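Local coordinates for GTP-binding protein (Thermus thermophilus, PDB 2DBY) that binds GDP in a P-loop G domain and probably hydrolyses ATP and, independently of nucleotide, binds the 70S ribosome and its large subunit, at residues V12-S15 / T16-A20; Y31-A34 / T35-K38; N91-L94 / A95-E99. All blocks are in the same frame, centred on the assembly; numbering follows the deposited sequence.

The three contacts are short turns of one OBG-type G domain, in series along the chain and not touching one another. Contact 1 is the diphosphate-binding part of the nucleotide site, where the P-loop residues V12 and G13 and the first turn of helix 14-25 close on GDP. Contact 2 lies in the loop between that helix and strand 40-44; its centre is about 19 Å from that of contact 1, and the D37 side chain stays about 12 Å from that of K14. Contact 3, on helix 91-98, lies about 20 Å from contact 1 and about 18 Å from contact 2, between centres. Its F93 side chain is about 7 Å from that of K14 and about 12 Å from GDP.

Contact 1. Residues V12-S15 / T16-A20; sequences VGKS and TLFNA. With GDP (guanosine-5'-diphosphate), chain B.
The P-loop (Walker A motif) runs into the first turn of helix 14-25 here, and successive backbone amides close round the diphosphate of GDP. V12 N bonds GDP O2B at 2.9 Å with a nearly straight N-H (164°), and K14 N reaches the same oxygen, so two amides grip one beta-phosphate oxygen, with a weak third bond from G13 N. The main bond of G13 N goes to the bridging GDP O3A, at 2.9 Å. S15 N takes GDP O3B at 2.7 Å, while T16 binds GDP O1A twice, through N and through OG1, the latter at 2.9 Å. S15 OG, set between its own N and carbonyl carbon (chi1 58°), sits 2.6 Å from GDP O1A and 2.7 Å from GDP O3B; its one proton can go to only one of these oxygens at a time. G13 is the N-cap residue, and L17 N bonds G13 O, starting the helix whose amino end faces the phosphates. Farther along, K14 and F18 run side by side, CG of K14 meeting the ring edge of F18 in its plane at CD1 (4.0 Å). The ammonium of K14 makes a salt bridge to D75. Strand 3-7 meets K14 and F18 through I6, strand 102-108 meets V12 and L17 through V106, and helix 243-250 packs A243 against T16 and L17.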
ATOM      1  N   VAL A  12      -8.699 -15.998  12.656  1.00 14.86           N
ATOM      2  CA  VAL A  12      -7.273 -15.681  12.663  1.00 13.54           C
ATOM      3  C   VAL A  12      -7.041 -14.297  13.284  1.00 16.15           C
ATOM      4  O   VAL A  12      -5.899 -13.832  13.381  1.00 14.88           O
ATOM      5  CB  VAL A  12      -6.679 -15.722  11.242  1.00 13.49           C
ATOM      6  CG1 VAL A  12      -6.945 -17.111  10.627  1.00 14.27           C
ATOM      7  CG2 VAL A  12      -7.313 -14.652  10.345  1.00 13.54           C
ATOM      8  N   GLY A  13      -8.132 -13.657  13.712  1.00 16.38           N
ATOM      9  CA  GLY A  13      -8.036 -12.336  14.318  1.00 15.67           C
ATOM     10  C   GLY A  13      -8.351 -11.209  13.369  1.00 12.21           C
ATOM     11  O   GLY A  13      -8.139 -10.034  13.694  1.00 16.96           O
ATOM     12  N   LYS A  14      -8.860 -11.529  12.183  1.00 14.78           N
ATOM     13  CA  LYS A  14      -9.158 -10.461  11.228  1.00 15.57           C
ATOM     14  C   LYS A  14     -10.245  -9.466  11.689  1.00 18.63           C
ATOM     15  O   LYS A  14     -10.082  -8.260  11.521  1.00 15.93           O
ATOM     16  CB  LYS A  14      -9.549 -11.041   9.852  1.00 14.11           C
ATOM     17  CG  LYS A  14      -9.564 -10.008   8.742  1.00 18.56           C
ATOM     18  CD  LYS A  14      -9.816 -10.621   7.370  1.00 24.63           C
ATOM     19  CE  LYS A  14     -11.224 -11.138   7.266  1.00 36.18           C
ATOM     20  NZ  LYS A  14     -11.751 -10.919   5.898  1.00 45.17           N
ATOM     21  N   SER A  15     -11.349  -9.946  12.271  1.00 15.03           N
ATOM     22  CA  SER A  15     -12.380  -8.987  12.669  1.00 17.28           C
ATOM     23  C   SER A  15     -11.863  -8.109  13.800  1.00 14.94           C
ATOM     24  O   SER A  15     -12.219  -6.952  13.888  1.00 16.18           O
ATOM     25  CB  SER A  15     -13.661  -9.700  13.110  1.00 23.69           C
ATOM     26  OG  SER A  15     -13.395 -10.567  14.181  1.00 34.19           O
ATOM     27  N   THR A  16     -10.991  -8.668  14.631  1.00 15.47           N
ATOM     28  CA  THR A  16     -10.403  -7.920  15.734  1.00 14.29           C
ATOM     29  C   THR A  16      -9.529  -6.826  15.141  1.00 16.91           C
ATOM     30  O   THR A  16      -9.602  -5.671  15.556  1.00 15.58           O
ATOM     31  CB  THR A  16      -9.563  -8.838  16.621  1.00 16.19           C
ATOM     32  OG1 THR A  16     -10.425  -9.813  17.219  1.00 18.54           O
ATOM     33  CG2 THR A  16      -8.861  -8.032  17.729  1.00 15.35           C
ATOM     34  N   LEU A  17      -8.726  -7.186  14.140  1.00 12.59           N
ATOM     35  CA  LEU A  17      -7.874  -6.205  13.486  1.00 12.16           C
ATOM     36  C   LEU A  17      -8.769  -5.153  12.861  1.00 15.63           C
ATOM     37  O   LEU A  17      -8.429  -3.982  12.845  1.00 12.62           O
ATOM     38  CB  LEU A  17      -7.007  -6.852  12.400  1.00 12.74           C
ATOM     39  CG  LEU A  17      -6.030  -5.897  11.705  1.00 13.59           C
ATOM     40  CD1 LEU A  17      -5.016  -5.279  12.689  1.00 10.21           C
ATOM     41  CD2 LEU A  17      -5.288  -6.695  10.626  1.00 16.12           C
ATOM     42  N   PHE A  18      -9.907  -5.561  12.301  1.00 12.84           N
ATOM     43  CA  PHE A  18     -10.777  -4.525  11.765  1.00 16.26           C
ATOM     44  C   PHE A  18     -11.483  -3.664  12.803  1.00 18.93           C
ATOM     45  O   PHE A  18     -11.932  -2.566  12.470  1.00 25.06           O
ATOM     46  CB  PHE A  18     -11.784  -5.082  10.792  1.00 18.90           C
ATOM     47  CG  PHE A  18     -11.285  -5.052   9.412  1.00 16.12           C
ATOM     48  CD1 PHE A  18     -10.625  -6.156   8.878  1.00 19.84           C
ATOM     49  CD2 PHE A  18     -11.337  -3.870   8.685  1.00 17.10           C
ATOM     50  CE1 PHE A  18     -10.012  -6.089   7.631  1.00 23.60           C
ATOM     51  CE2 PHE A  18     -10.730  -3.782   7.442  1.00 22.26           C
ATOM     52  CZ  PHE A  18     -10.059  -4.905   6.909  1.00 24.38           C
ATOM     53  N   ASN A  19     -11.592  -4.112  14.048  1.00 22.54           N
ATOM     54  CA  ASN A  19     -12.190  -3.210  15.055  1.00 20.38           C
ATOM     55  C   ASN A  19     -11.214  -2.044  15.138  1.00 19.64           C
ATOM     56  O   ASN A  19     -11.600  -0.873  15.187  1.00 17.92           O
ATOM     57  CB  ASN A  19     -12.268  -3.834  16.462  1.00 20.18           C
ATOM     58  CG  ASN A  19     -13.289  -4.939  16.563  1.00 28.19           C
ATOM     59  OD1 ASN A  19     -14.298  -4.923  15.867  1.00 27.26           O
ATOM     60  ND2 ASN A  19     -13.026  -5.917  17.447  1.00 28.83           N
ATOM     61  N   ALA A  20      -9.931  -2.373  15.146  1.00 15.74           N
ATOM     62  CA  ALA A  20      -8.901  -1.347  15.240  1.00 16.40           C
ATOM     63  C   ALA A  20      -8.873  -0.418  14.028  1.00 13.83           C
ATOM     64  O   ALA A  20      -8.754   0.808  14.154  1.00 13.48           O
ATOM     65  CB  ALA A  20      -7.546  -2.004  15.437  1.00 14.13           C
TER
HETATM   66  PB  GDP B 501     -11.705 -13.782  12.456  0.62 27.51           P
HETATM   67  O1B GDP B 501     -12.543 -15.052  12.407  0.62 26.09           O
HETATM   68  O2B GDP B 501     -10.398 -13.896  11.502  0.62 12.57           O
HETATM   69  O3B GDP B 501     -12.442 -12.444  12.492  0.62 23.11           O
HETATM   70  O3A GDP B 501     -11.040 -13.868  13.950  0.62 27.76           O
HETATM   71  PA  GDP B 501     -11.388 -13.031  15.287  0.62 36.75           P
HETATM   72  O1A GDP B 501     -11.175 -11.598  15.053  0.62 19.44           O
HETATM   73  O2A GDP B 501     -12.915 -13.293  15.719  0.62 33.40           O
HETATM   74  O5' GDP B 501     -10.392 -13.521  16.461  0.62 40.67           O
HETATM   75  C5' GDP B 501     -10.631 -14.905  16.743  0.62 49.07           C
HETATM   76  C4' GDP B 501     -10.253 -15.184  18.219  0.62 51.81           C
HETATM   77  O4' GDP B 501      -8.827 -14.896  18.500  0.62 53.64           O
HETATM   78  C3' GDP B 501     -10.999 -14.333  19.238  0.62 52.74           C
HETATM   79  O3' GDP B 501     -11.646 -14.780  20.429  0.62 57.49           O
HETATM   80  C2' GDP B 501     -10.080 -13.091  19.375  0.62 54.44           C
HETATM   81  O2' GDP B 501     -10.312 -12.550  20.697  0.62 57.11           O
HETATM   82  C1' GDP B 501      -8.728 -13.780  19.485  0.62 52.49           C
HETATM   83  N9  GDP B 501      -7.587 -12.909  19.076  0.62 47.77           N
HETATM   84  C8  GDP B 501      -7.485 -12.168  17.913  0.62 44.91           C
HETATM   85  N7  GDP B 501      -6.345 -11.532  17.874  0.62 36.19           N
HETATM   86  C5  GDP B 501      -5.641 -11.817  19.002  0.62 41.36           C
HETATM   87  C6  GDP B 501      -4.354 -11.430  19.508  0.62 38.65           C
HETATM   88  O6  GDP B 501      -3.652 -10.679  18.871  0.62 21.73           O
HETATM   89  N1  GDP B 501      -3.934 -11.926  20.727  0.62 38.06           N
HETATM   90  C2  GDP B 501      -4.743 -12.785  21.448  0.62 44.46           C
HETATM   91  N2  GDP B 501      -4.304 -13.266  22.655  0.62 45.35           N
HETATM   92  N3  GDP B 501      -5.947 -13.156  20.989  0.62 46.55           N
HETATM   93  C4  GDP B 501      -6.428 -12.703  19.789  0.62 44.82           C

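Contact 2. Residues Y31-A34 / T35-K38; sequences YPFA and TIDK
T35 OG1 and T35 N both bond to P32 O, a doubly gripped carbonyl that opens the short 3-10 turn of residues 33-36 in the G-domain loop between helix 14-25 and strand 40-44. The hydroxyl comes in at 2.8 Å, nearly in line with the C=O (165°), whereas the amide, at 3.0 Å, stands above the carbonyl plane. With chi1 at 62°, OG1 lies between the residue's own N and carbonyl carbon, within reach of P32 O, and CG2 is left to touch CD of P32. A valine here would lack the hydroxyl and is likely to leave P32 O with the amide as its one partner in this turn, so the turn would be less firmly pinned. OG1 also packs against CB of Y31 at 3.6 Å. The 3-10 pattern continues as I36 N bonds F33 O and D37 N bonds A34 O. Both exposed, F33 and I36 meet in a CH-pi contact: the CD1 methyl of I36 sits over one face of the F33 ring, 3.6 Å from its centroid and nearest CE2 and CZ. Outside the turn, P32 and T35 lie on V42 of strand 40-44 and E72 of strand 66-75. The Y31 hydroxyl bonds N25 O, and D37 OD2 accepts from N39 N.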
ATOM      1  N   TYR A  31     -11.467  11.805   3.502  1.00 17.48           N
ATOM      2  CA  TYR A  31     -11.901  10.478   3.134  1.00 18.40           C
ATOM      3  C   TYR A  31     -12.049  10.244   1.654  1.00 20.83           C
ATOM      4  O   TYR A  31     -12.720  11.011   0.962  1.00 19.98           O
ATOM      5  CB  TYR A  31     -13.252  10.163   3.763  1.00 15.24           C
ATOM      6  CG  TYR A  31     -13.241  10.086   5.273  1.00 16.30           C
ATOM      7  CD1 TYR A  31     -13.636  11.178   6.060  1.00 15.78           C
ATOM      8  CD2 TYR A  31     -12.816   8.925   5.912  1.00 18.75           C
ATOM      9  CE1 TYR A  31     -13.609  11.099   7.471  1.00 17.03           C
ATOM     10  CE2 TYR A  31     -12.772   8.841   7.301  1.00 12.10           C
ATOM     11  CZ  TYR A  31     -13.170   9.916   8.069  1.00 12.92           C
ATOM     12  OH  TYR A  31     -13.151   9.766   9.435  1.00 14.44           O
ATOM     13  N   PRO A  32     -11.435   9.165   1.150  1.00 18.91           N
ATOM     14  CA  PRO A  32     -11.525   8.803  -0.270  1.00 19.21           C
ATOM     15  C   PRO A  32     -12.997   8.405  -0.417  1.00 18.71           C
ATOM     16  O   PRO A  32     -13.589   7.816   0.508  1.00 16.14           O
ATOM     17  CB  PRO A  32     -10.607   7.582  -0.381  1.00 22.34           C
ATOM     18  CG  PRO A  32      -9.620   7.759   0.766  1.00 19.93           C
ATOM     19  CD  PRO A  32     -10.528   8.256   1.878  1.00 17.18           C
ATOM     20  N   PHE A  33     -13.599   8.696  -1.566  1.00 19.36           N
ATOM     21  CA  PHE A  33     -15.014   8.375  -1.759  1.00 18.87           C
ATOM     22  C   PHE A  33     -15.311   6.891  -1.541  1.00 21.71           C
ATOM     23  O   PHE A  33     -16.386   6.530  -1.067  1.00 19.47           O
ATOM     24  CB  PHE A  33     -15.451   8.776  -3.172  1.00 21.34           C
ATOM     25  CG  PHE A  33     -16.945   8.869  -3.338  1.00 23.69           C
ATOM     26  CD1 PHE A  33     -17.602   8.113  -4.298  1.00 25.73           C
ATOM     27  CD2 PHE A  33     -17.685   9.751  -2.554  1.00 21.20           C
ATOM     28  CE1 PHE A  33     -18.982   8.239  -4.482  1.00 30.25           C
ATOM     29  CE2 PHE A  33     -19.068   9.881  -2.734  1.00 28.54           C
ATOM     30  CZ  PHE A  33     -19.709   9.128  -3.694  1.00 25.53           C
ATOM     31  N   ALA A  34     -14.364   6.028  -1.890  1.00 19.15           N
ATOM     32  CA  ALA A  34     -14.564   4.591  -1.711  1.00 19.92           C
ATOM     33  C   ALA A  34     -14.907   4.193  -0.285  1.00 15.06           C
ATOM     34  O   ALA A  34     -15.456   3.117  -0.086  1.00 18.03           O
ATOM     35  CB  ALA A  34     -13.316   3.821  -2.155  1.00 21.56           C
ATOM     36  N   THR A  35     -14.585   5.034   0.703  1.00 13.03           N
ATOM     37  CA  THR A  35     -14.863   4.663   2.082  1.00 12.60           C
ATOM     38  C   THR A  35     -16.354   4.662   2.443  1.00 15.81           C
ATOM     39  O   THR A  35     -16.727   4.342   3.564  1.00 15.84           O
ATOM     40  CB  THR A  35     -14.070   5.530   3.117  1.00 17.25           C
ATOM     41  OG1 THR A  35     -14.457   6.903   2.998  1.00 15.82           O
ATOM     42  CG2 THR A  35     -12.556   5.383   2.907  1.00 13.50           C
ATOM     43  N   ILE A  36     -17.222   5.025   1.503  1.00 18.42           N
ATOM     44  CA  ILE A  36     -18.645   4.940   1.827  1.00 16.53           C
ATOM     45  C   ILE A  36     -18.958   3.480   2.186  1.00 18.60           C
ATOM     46  O   ILE A  36     -19.823   3.200   3.016  1.00 20.63           O
ATOM     47  CB  ILE A  36     -19.524   5.326   0.618  1.00 20.50           C
ATOM     48  CG1 ILE A  36     -19.324   6.796   0.292  1.00 24.23           C
ATOM     49  CG2 ILE A  36     -20.990   5.063   0.929  1.00 24.82           C
ATOM     50  CD1 ILE A  36     -20.148   7.283  -0.901  1.00 33.89           C
ATOM     51  N   ASP A  37     -18.236   2.552   1.548  1.00 17.92           N
ATOM     52  CA  ASP A  37     -18.428   1.120   1.772  1.00 18.54           C
ATOM     53  C   ASP A  37     -18.036   0.780   3.207  1.00 18.12           C
ATOM     54  O   ASP A  37     -16.990   1.222   3.687  1.00 16.07           O
ATOM     55  CB  ASP A  37     -17.576   0.341   0.754  1.00 17.69           C
ATOM     56  CG  ASP A  37     -17.774  -1.168   0.825  1.00 23.23           C
ATOM     57  OD1 ASP A  37     -17.623  -1.815  -0.232  1.00 31.01           O
ATOM     58  OD2 ASP A  37     -18.049  -1.723   1.906  1.00 27.65           O
ATOM     59  N   LYS A  38     -18.874   0.024   3.899  1.00 15.20           N
ATOM     60  CA  LYS A  38     -18.588  -0.325   5.288  1.00 17.73           C
ATOM     61  C   LYS A  38     -17.287  -1.127   5.427  1.00 18.91           C
ATOM     62  O   LYS A  38     -16.678  -1.160   6.497  1.00 19.17           O
ATOM     63  CB  LYS A  38     -19.762  -1.111   5.905  1.00 23.85           C
ATOM     64  CG  LYS A  38     -19.964  -2.521   5.352  1.00 29.27           C
ATOM     65  CD  LYS A  38     -20.981  -3.281   6.208  1.00 39.66           C
ATOM     66  CE  LYS A  38     -20.999  -4.775   5.895  1.00 49.71           C
ATOM     67  NZ  LYS A  38     -21.854  -5.535   6.878  1.00 52.68           N
TER

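Contact 3. Residues N91-L94 / A95-E99; sequences NQFL and AHIRE
Four consecutive i to i+4 bonds, A95 N to N91 O, H96 N to Q92 O, I97 N to F93 O and R98 N to L94 O, all between 2.9 and 3.0 Å, give this segment its alpha-helical turns. The straightest, I97 N to F93 O, has an N-H...O angle of 163°. F93 and I97, one turn apart, lie side by side and point the same way. F93 has CG anti to its own nitrogen (chi1 177°), which swings the ring toward the C-terminal side, where one face meets CG1 of I97. That carbon is 4.0 Å from the ring centroid and 19° off the ring normal, a CH-pi contact displaced toward the rim, with CE2 of F93 nearest at 3.8 Å. CD1 of I97 adds a looser touch on CZ. Both side chains are buried.

At H96 the ring meets the backbone, not a side chain: Q92 O, already taken by H96 N, lies over one face of the imidazole, 3.3 Å from CG of H96. It sits above the ring, offset toward the rim, at a poor angle for a bond from ND1, whose hydrogen-bond partner is A77 O. R98 packs by its aliphatic part, CG coming to 3.1 Å from L94 O, with the chain extended from there to NE.

Among its neighbours, the helix turns F93 and I97 onto V7 of strand 3-7, F93 also reaching I76 and V131. L94 lies against L135 and A138 of the long helix 124-156, and R98 shares A138 with it, so helix 91-98 packs on both strand 3-7 and helix 124-156.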
ATOM      1  N   ASN A  91     -16.641 -16.983  -5.956  1.00 15.36           N
ATOM      2  CA  ASN A  91     -16.597 -15.950  -6.990  1.00 17.46           C
ATOM      3  C   ASN A  91     -16.551 -14.519  -6.469  1.00 17.04           C
ATOM      4  O   ASN A  91     -15.874 -13.654  -7.060  1.00 15.49           O
ATOM      5  CB  ASN A  91     -17.779 -16.075  -7.951  1.00 19.96           C
ATOM      6  CG  ASN A  91     -17.605 -17.192  -8.951  1.00 25.78           C
ATOM      7  OD1 ASN A  91     -16.545 -17.809  -9.046  1.00 38.87           O
ATOM      8  ND2 ASN A  91     -18.649 -17.446  -9.724  1.00 31.93           N
ATOM      9  N   GLN A  92     -17.281 -14.274  -5.388  1.00 15.67           N
ATOM     10  CA  GLN A  92     -17.337 -12.943  -4.778  1.00 18.10           C
ATOM     11  C   GLN A  92     -15.961 -12.547  -4.250  1.00 11.01           C
ATOM     12  O   GLN A  92     -15.523 -11.428  -4.427  1.00 15.47           O
ATOM     13  CB  GLN A  92     -18.350 -12.921  -3.633  1.00 29.26           C
ATOM     14  CG  GLN A  92     -19.813 -12.935  -4.077  1.00 35.59           C
ATOM     15  CD  GLN A  92     -20.258 -11.618  -4.688  1.00 44.42           C
ATOM     16  OE1 GLN A  92     -19.795 -11.224  -5.762  1.00 49.68           O
ATOM     17  NE2 GLN A  92     -21.164 -10.928  -4.001  1.00 50.45           N
ATOM     18  N   PHE A  93     -15.285 -13.482  -3.598  1.00 14.02           N
ATOM     19  CA  PHE A  93     -13.952 -13.223  -3.076  1.00 14.36           C
ATOM     20  C   PHE A  93     -13.017 -12.811  -4.213  1.00 15.77           C
ATOM     21  O   PHE A  93     -12.307 -11.820  -4.114  1.00 13.52           O
ATOM     22  CB  PHE A  93     -13.439 -14.477  -2.366  1.00 13.64           C
ATOM     23  CG  PHE A  93     -12.023 -14.343  -1.834  1.00 14.52           C
ATOM     24  CD1 PHE A  93     -11.778 -13.651  -0.652  1.00 15.92           C
ATOM     25  CD2 PHE A  93     -10.943 -14.921  -2.522  1.00 14.49           C
ATOM     26  CE1 PHE A  93     -10.455 -13.534  -0.137  1.00 17.10           C
ATOM     27  CE2 PHE A  93      -9.624 -14.818  -2.042  1.00 14.91           C
ATOM     28  CZ  PHE A  93      -9.370 -14.118  -0.833  1.00 16.05           C
ATOM     29  N   LEU A  94     -13.012 -13.558  -5.313  1.00 13.61           N
ATOM     30  CA  LEU A  94     -12.146 -13.197  -6.434  1.00 14.27           C
ATOM     31  C   LEU A  94     -12.505 -11.816  -6.985  1.00 16.50           C
ATOM     32  O   LEU A  94     -11.629 -11.031  -7.345  1.00 15.16           O
ATOM     33  CB  LEU A  94     -12.271 -14.215  -7.571  1.00 13.61           C
ATOM     34  CG  LEU A  94     -11.816 -15.642  -7.249  1.00 14.60           C
ATOM     35  CD1 LEU A  94     -12.168 -16.574  -8.426  1.00 15.86           C
ATOM     36  CD2 LEU A  94     -10.289 -15.640  -6.992  1.00 15.50           C
ATOM     37  N   ALA A  95     -13.796 -11.526  -7.067  1.00 15.56           N
ATOM     38  CA  ALA A  95     -14.214 -10.233  -7.599  1.00 14.41           C
ATOM     39  C   ALA A  95     -13.700  -9.101  -6.719  1.00 17.73           C
ATOM     40  O   ALA A  95     -13.298  -8.047  -7.229  1.00 19.98           O
ATOM     41  CB  ALA A  95     -15.722 -10.163  -7.688  1.00 15.98           C
ATOM     42  N   HIS A  96     -13.740  -9.314  -5.410  1.00 16.72           N
ATOM     43  CA  HIS A  96     -13.271  -8.301  -4.461  1.00 16.21           C
ATOM     44  C   HIS A  96     -11.760  -8.147  -4.541  1.00 15.78           C
ATOM     45  O   HIS A  96     -11.254  -7.017  -4.519  1.00 16.32           O
ATOM     46  CB  HIS A  96     -13.717  -8.639  -3.041  1.00 18.15           C
ATOM     47  CG  HIS A  96     -15.195  -8.506  -2.835  1.00 28.59           C
ATOM     48  ND1 HIS A  96     -15.886  -9.225  -1.883  1.00 34.88           N
ATOM     49  CD2 HIS A  96     -16.114  -7.739  -3.465  1.00 32.95           C
ATOM     50  CE1 HIS A  96     -17.167  -8.909  -1.939  1.00 37.69           C
ATOM     51  NE2 HIS A  96     -17.333  -8.009  -2.891  1.00 34.73           N
ATOM     52  N   ILE A  97     -11.039  -9.263  -4.651  1.00 14.95           N
ATOM     53  CA  ILE A  97      -9.566  -9.226  -4.767  1.00 13.68           C
ATOM     54  C   ILE A  97      -9.137  -8.457  -6.021  1.00 17.91           C
ATOM     55  O   ILE A  97      -8.122  -7.734  -6.027  1.00 13.66           O
ATOM     56  CB  ILE A  97      -8.966 -10.670  -4.843  1.00 15.06           C
ATOM     57  CG1 ILE A  97      -8.998 -11.314  -3.470  1.00 19.57           C
ATOM     58  CG2 ILE A  97      -7.506 -10.620  -5.346  1.00 18.18           C
ATOM     59  CD1 ILE A  97      -7.982 -10.720  -2.538  1.00 19.19           C
ATOM     60  N   ARG A  98      -9.901  -8.615  -7.101  1.00 15.13           N
ATOM     61  CA  ARG A  98      -9.566  -7.923  -8.331  1.00 19.22           C
ATOM     62  C   ARG A  98      -9.552  -6.417  -8.156  1.00 20.89           C
ATOM     63  O   ARG A  98      -8.814  -5.730  -8.849  1.00 20.99           O
ATOM     64  CB  ARG A  98     -10.559  -8.289  -9.446  1.00 23.62           C
ATOM     65  CG  ARG A  98     -10.450  -9.741  -9.878  1.00 29.21           C
ATOM     66  CD  ARG A  98     -11.395 -10.113 -11.028  1.00 35.51           C
ATOM     67  NE  ARG A  98     -11.225 -11.522 -11.390  1.00 37.51           N
ATOM     68  CZ  ARG A  98     -10.095 -12.032 -11.888  1.00 43.31           C
ATOM     69  NH1 ARG A  98      -9.045 -11.242 -12.088  1.00 45.03           N
ATOM     70  NH2 ARG A  98     -10.003 -13.329 -12.180  1.00 36.37           N
ATOM     71  N   GLU A  99     -10.363  -5.908  -7.232  1.00 14.02           N
ATOM     72  CA  GLU A  99     -10.459  -4.454  -7.019  1.00 19.75           C
ATOM     73  C   GLU A  99      -9.396  -3.801  -6.116  1.00 20.91           C
ATOM     74  O   GLU A  99      -9.433  -2.580  -5.914  1.00 21.04           O
ATOM     75  CB  GLU A  99     -11.835  -4.088  -6.455  1.00 24.80           C
ATOM     76  CG  GLU A  99     -13.016  -4.547  -7.270  1.00 30.65           C
ATOM     77  CD  GLU A  99     -14.334  -4.282  -6.544  1.00 46.41           C
ATOM     78  OE1 GLU A  99     -14.490  -4.708  -5.371  1.00 45.98           O
ATOM     79  OE2 GLU A  99     -15.220  -3.643  -7.148  1.00 51.19           O
TER